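Local structure of saframycin Mx1 synthetase B (Legionella pneumophila subsp. pneumophila, 3KXW) at residues T305-H308 / F309-F313; F316-K320 / E321-P325. The protein belongs to the ANL superfamily of AMP-binding enzymes and holds 5'-O-[(S)-(dodecanoyloxy)(hydroxy)phosphoryl]adenosine in a ligand pocket. All coordinates share one frame; numbering follows the deposited sequence.

Interaction 1. Residues T305-H308 / F309-F313; sequences TMEH and FYQAF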
# COMPACT_ATOMS: atom_id res chain seq x y z
N THR A 305 -17.27 0.48 7.75
CA THR A 305 -16.71 -0.46 6.79
C THR A 305 -16.63 -1.86 7.34
O THR A 305 -17.04 -2.81 6.67
CB THR A 305 -15.30 -0.05 6.36
OG1 THR A 305 -15.36 1.23 5.72
CG2 THR A 305 -14.70 -1.08 5.40
N MSE A 306 -16.07 -2.02 8.53
CA MSE A 306 -15.88 -3.36 9.05
C MSE A 306 -17.19 -4.02 9.46
O MSE A 306 -17.36 -5.23 9.33
CB MSE A 306 -14.86 -3.37 10.20
CG MSE A 306 -13.49 -3.03 9.68
SE MSE A 306 -12.05 -3.00 10.98
CE MSE A 306 -12.56 -1.37 11.88
N GLU A 307 -18.13 -3.21 9.94
CA GLU A 307 -19.42 -3.75 10.35
C GLU A 307 -20.18 -4.20 9.11
O GLU A 307 -20.75 -5.28 9.13
CB GLU A 307 -20.20 -2.73 11.19
CG GLU A 307 -21.65 -3.11 11.52
CD GLU A 307 -21.82 -4.35 12.39
OE1 GLU A 307 -20.85 -4.86 12.98
OE2 GLU A 307 -22.97 -4.84 12.49
N HIS A 308 -20.15 -3.40 8.04
CA HIS A 308 -20.76 -3.78 6.76
C HIS A 308 -20.19 -5.08 6.25
O HIS A 308 -20.92 -5.93 5.78
CB HIS A 308 -20.52 -2.73 5.68
CG HIS A 308 -21.39 -1.52 5.79
ND1 HIS A 308 -21.37 -0.51 4.85
CD2 HIS A 308 -22.29 -1.14 6.73
CE1 HIS A 308 -22.22 0.44 5.20
NE2 HIS A 308 -22.79 0.08 6.34
N PHE A 309 -18.87 -5.21 6.32
CA PHE A 309 -18.21 -6.41 5.81
C PHE A 309 -18.57 -7.62 6.66
O PHE A 309 -18.81 -8.72 6.14
CB PHE A 309 -16.69 -6.22 5.80
CG PHE A 309 -15.97 -7.34 5.11
CD1 PHE A 309 -15.76 -7.29 3.75
CD2 PHE A 309 -15.52 -8.44 5.83
CE1 PHE A 309 -15.09 -8.33 3.08
CE2 PHE A 309 -14.87 -9.49 5.17
CZ PHE A 309 -14.64 -9.42 3.80
N TYR A 310 -18.62 -7.41 7.97
CA TYR A 310 -18.94 -8.50 8.87
C TYR A 310 -20.35 -9.02 8.61
O TYR A 310 -20.55 -10.22 8.48
CB TYR A 310 -18.80 -8.07 10.33
CG TYR A 310 -19.46 -9.05 11.27
CD1 TYR A 310 -18.97 -10.35 11.40
CD2 TYR A 310 -20.58 -8.70 12.00
CE1 TYR A 310 -19.58 -11.27 12.26
CE2 TYR A 310 -21.19 -9.61 12.85
CZ TYR A 310 -20.69 -10.88 12.98
OH TYR A 310 -21.33 -11.77 13.83
N GLN A 311 -21.31 -8.10 8.49
CA GLN A 311 -22.69 -8.49 8.22
C GLN A 311 -22.82 -9.20 6.85
O GLN A 311 -23.59 -10.15 6.70
CB GLN A 311 -23.64 -7.28 8.29
CG GLN A 311 -23.81 -6.66 9.69
CD GLN A 311 -24.37 -7.64 10.69
OE1 GLN A 311 -25.06 -8.59 10.32
NE2 GLN A 311 -24.05 -7.45 11.96
N ALA A 312 -22.06 -8.74 5.87
CA ALA A 312 -22.10 -9.33 4.53
C ALA A 312 -21.51 -10.74 4.44
O ALA A 312 -21.90 -11.52 3.57
CB ALA A 312 -21.41 -8.39 3.51
N PHE A 313 -20.57 -11.09 5.34
CA PHE A 313 -19.87 -12.37 5.19
C PHE A 313 -19.95 -13.34 6.38
O PHE A 313 -19.42 -14.44 6.31
CB PHE A 313 -18.44 -12.14 4.69
CG PHE A 313 -18.41 -11.51 3.33
CD1 PHE A 313 -18.65 -12.28 2.20
CD2 PHE A 313 -18.23 -10.14 3.18
CE1 PHE A 313 -18.66 -11.72 0.95
CE2 PHE A 313 -18.26 -9.56 1.90
CZ PHE A 313 -18.48 -10.35 0.80
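The carboxylate of E307 and the amide of Q311, one helical turn apart, are tilted 56° against each other and meet at one corner. Q311 NE2 donates to E307 OE2 at 2.9 Å; the acceptor lies close to the amide plane, whereas NE2 comes in from above the carboxylate plane. The second carboxylate oxygen, E307 OE1, sits obliquely by the Y310 ring, 4.0 Å from Y310 CD2, and also forms a salt bridge with K320. Both side chains curl to reach each other. E307 leaves with CG anti to the backbone N (chi1 172°) and then bends at chi2. Q311 CG, anti to its own carbonyl carbon, lies 3.4 Å from E307 OE2, and a bend at chi2 then turns the amide toward the carboxylate. On another side of the helix, one face of the F309 ring has F313 CD2 over its centre, 3.6 Å above the plane. F318 and Y271 also meet this ring in edge-to-face pairs.

All this hangs on helix 303-313, the connecting helix of a beta-alpha-beta unit that runs from strand 293-296 to strand 323-328. Its backbone bonds step one residue at a time: F309 N to T305 O, Y310 N to M306 O, Q311 N to E307 O and A312 N to H308 O. The Q311-to-E307 pair is therefore joined twice, by Q311 N to E307 O at 2.9 Å and again through the side chains. F309 CB packs 3.5 Å from T305 O. From helix 269-277, C274 packs on F309 and V275 on A312, while D272 takes a hydrogen bond with T305 OG1.

Interaction 2. Residues F316-K320 / E321-P325; sequences FGFRK and EAFYP
F318 drives the edge of its ring into the face of F323, a T-shaped pair with planes 70° apart and centroids separated by 5.0 Å. It lies where the return loop of the beta-alpha-beta unit makes a short 3-10 turn and enters strand 323-328, which runs between strands 293-296 and 335-338 in a mixed sheet. F318 CZ stands 3.6 Å above the F323 plane, offset toward the rim. F318 turns CG to the side of its carbonyl carbon (chi1 -177°), which carries the ring forward along the chain, and its CE1 also touches A322 CB at 4.1 Å. Y271 meets F323 edge-to-face as well, and W291 does the same with F318, so the pair belongs to a larger aromatic cluster.

R319 and E321 are set against each other quite differently. Their guanidinium and carboxylate planes are only 14° from parallel, and E321 OE1 lies over one guanidinium face, 2.8 Å from R319 NH2. No N-H points at the oxygen, so this salt bridge works through charge alone. A bend at chi3 brings the arginine back over the glutamate, on a side of the turn where R319 is exposed.

Between these two pairs the turn is held by A322 N donating to R319 O and F323 N donating to K320 O. The extended K320 side chain leads away to salt bridges with E303 and E307. A water molecule ties the start of the turn to E321, accepting from K320 N at 2.9 Å and donating to E321 OE1 at 2.7 Å.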
# COMPACT_ATOMS: atom_id res chain seq x y z
N PHE A 316 -20.81 -16.84 6.04
CA PHE A 316 -19.81 -17.69 5.40
C PHE A 316 -18.54 -17.85 6.20
O PHE A 316 -17.47 -18.06 5.64
CB PHE A 316 -19.52 -17.21 3.98
CG PHE A 316 -20.76 -17.12 3.14
CD1 PHE A 316 -21.16 -18.20 2.37
CD2 PHE A 316 -21.56 -15.99 3.20
CE1 PHE A 316 -22.34 -18.12 1.61
CE2 PHE A 316 -22.74 -15.92 2.46
CZ PHE A 316 -23.12 -16.98 1.67
N GLY A 317 -18.66 -17.76 7.52
CA GLY A 317 -17.58 -18.12 8.42
C GLY A 317 -16.68 -16.96 8.83
O GLY A 317 -15.78 -17.13 9.66
N PHE A 318 -16.92 -15.78 8.28
CA PHE A 318 -16.12 -14.63 8.69
C PHE A 318 -16.53 -14.14 10.08
O PHE A 318 -17.71 -13.94 10.34
CB PHE A 318 -16.20 -13.46 7.68
CG PHE A 318 -15.31 -12.30 8.06
CD1 PHE A 318 -13.95 -12.34 7.79
CD2 PHE A 318 -15.83 -11.21 8.74
CE1 PHE A 318 -13.11 -11.29 8.17
CE2 PHE A 318 -15.01 -10.15 9.14
CZ PHE A 318 -13.64 -10.20 8.86
N ARG A 319 -15.55 -13.93 10.96
CA ARG A 319 -15.83 -13.43 12.31
C ARG A 319 -15.27 -12.03 12.49
O ARG A 319 -14.16 -11.74 12.06
CB ARG A 319 -15.23 -14.37 13.37
CG ARG A 319 -16.04 -15.65 13.57
CD ARG A 319 -15.47 -16.56 14.68
NE ARG A 319 -15.48 -15.88 15.97
CZ ARG A 319 -14.42 -15.31 16.53
NH1 ARG A 319 -13.23 -15.36 15.93
NH2 ARG A 319 -14.54 -14.69 17.70
N LYS A 320 -16.02 -11.15 13.13
CA LYS A 320 -15.58 -9.76 13.23
C LYS A 320 -14.30 -9.62 14.04
O LYS A 320 -13.55 -8.65 13.84
CB LYS A 320 -16.69 -8.87 13.81
CG LYS A 320 -16.42 -7.36 13.66
CD LYS A 320 -17.62 -6.50 14.13
CE LYS A 320 -17.36 -4.99 13.91
NZ LYS A 320 -18.47 -4.12 14.46
N GLU A 321 -14.07 -10.57 14.95
CA GLU A 321 -12.88 -10.58 15.79
C GLU A 321 -11.61 -10.75 14.96
O GLU A 321 -10.51 -10.50 15.44
CB GLU A 321 -12.96 -11.73 16.82
CG GLU A 321 -14.03 -11.59 17.88
CD GLU A 321 -15.44 -11.83 17.36
OE1 GLU A 321 -15.59 -12.45 16.29
OE2 GLU A 321 -16.41 -11.39 18.02
N ALA A 322 -11.75 -11.21 13.73
CA ALA A 322 -10.59 -11.37 12.86
C ALA A 322 -9.99 -10.00 12.48
O ALA A 322 -8.79 -9.88 12.20
CB ALA A 322 -10.98 -12.13 11.60
N PHE A 323 -10.83 -8.96 12.46
CA PHE A 323 -10.38 -7.66 11.96
C PHE A 323 -9.27 -7.13 12.83
O PHE A 323 -9.39 -7.15 14.05
CB PHE A 323 -11.52 -6.64 11.93
CG PHE A 323 -12.26 -6.61 10.63
CD1 PHE A 323 -11.59 -6.32 9.44
CD2 PHE A 323 -13.63 -6.81 10.58
CE1 PHE A 323 -12.29 -6.25 8.24
CE2 PHE A 323 -14.31 -6.76 9.39
CZ PHE A 323 -13.64 -6.46 8.22
N TYR A 324 -8.20 -6.65 12.18
CA TYR A 324 -6.99 -6.26 12.89
C TYR A 324 -6.51 -4.92 12.34
O TYR A 324 -5.68 -4.90 11.43
CB TYR A 324 -5.90 -7.31 12.70
CG TYR A 324 -4.66 -7.11 13.55
CD1 TYR A 324 -4.59 -7.62 14.83
CD2 TYR A 324 -3.57 -6.40 13.05
CE1 TYR A 324 -3.45 -7.44 15.61
CE2 TYR A 324 -2.42 -6.21 13.84
CZ TYR A 324 -2.37 -6.73 15.12
OH TYR A 324 -1.25 -6.54 15.89
N PRO A 325 -7.03 -3.82 12.90
CA PRO A 325 -6.55 -2.48 12.54
C PRO A 325 -5.08 -2.36 12.89
O PRO A 325 -4.65 -2.91 13.90
CB PRO A 325 -7.40 -1.55 13.42
CG PRO A 325 -8.62 -2.34 13.74
CD PRO A 325 -8.16 -3.77 13.84
O HOH W 1 -17.98 -12.11 15.05

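How the interactions relate
Going from the N terminus, strand 293-296 leads into helix 303-313, where interaction 1 closes successive helical turns. The chain leaves the helix after F313, passes through the loop and closes the short 3-10 turn of interaction 2 before running into strand 323-328. The two are in series, neither nested nor crossing, with centres about 9 Å apart. They touch because the loop and strand fold back along the helix: F309 CD2 reaches F323 CZ at 3.6 Å, M306 O packs on F323 CE2, Y310 CD1 lies against K320 N, and E307 and K320 form a salt bridge. These contacts between the two join helix 303-313 to the loop and to strand 323-328 of the same beta-alpha-beta unit.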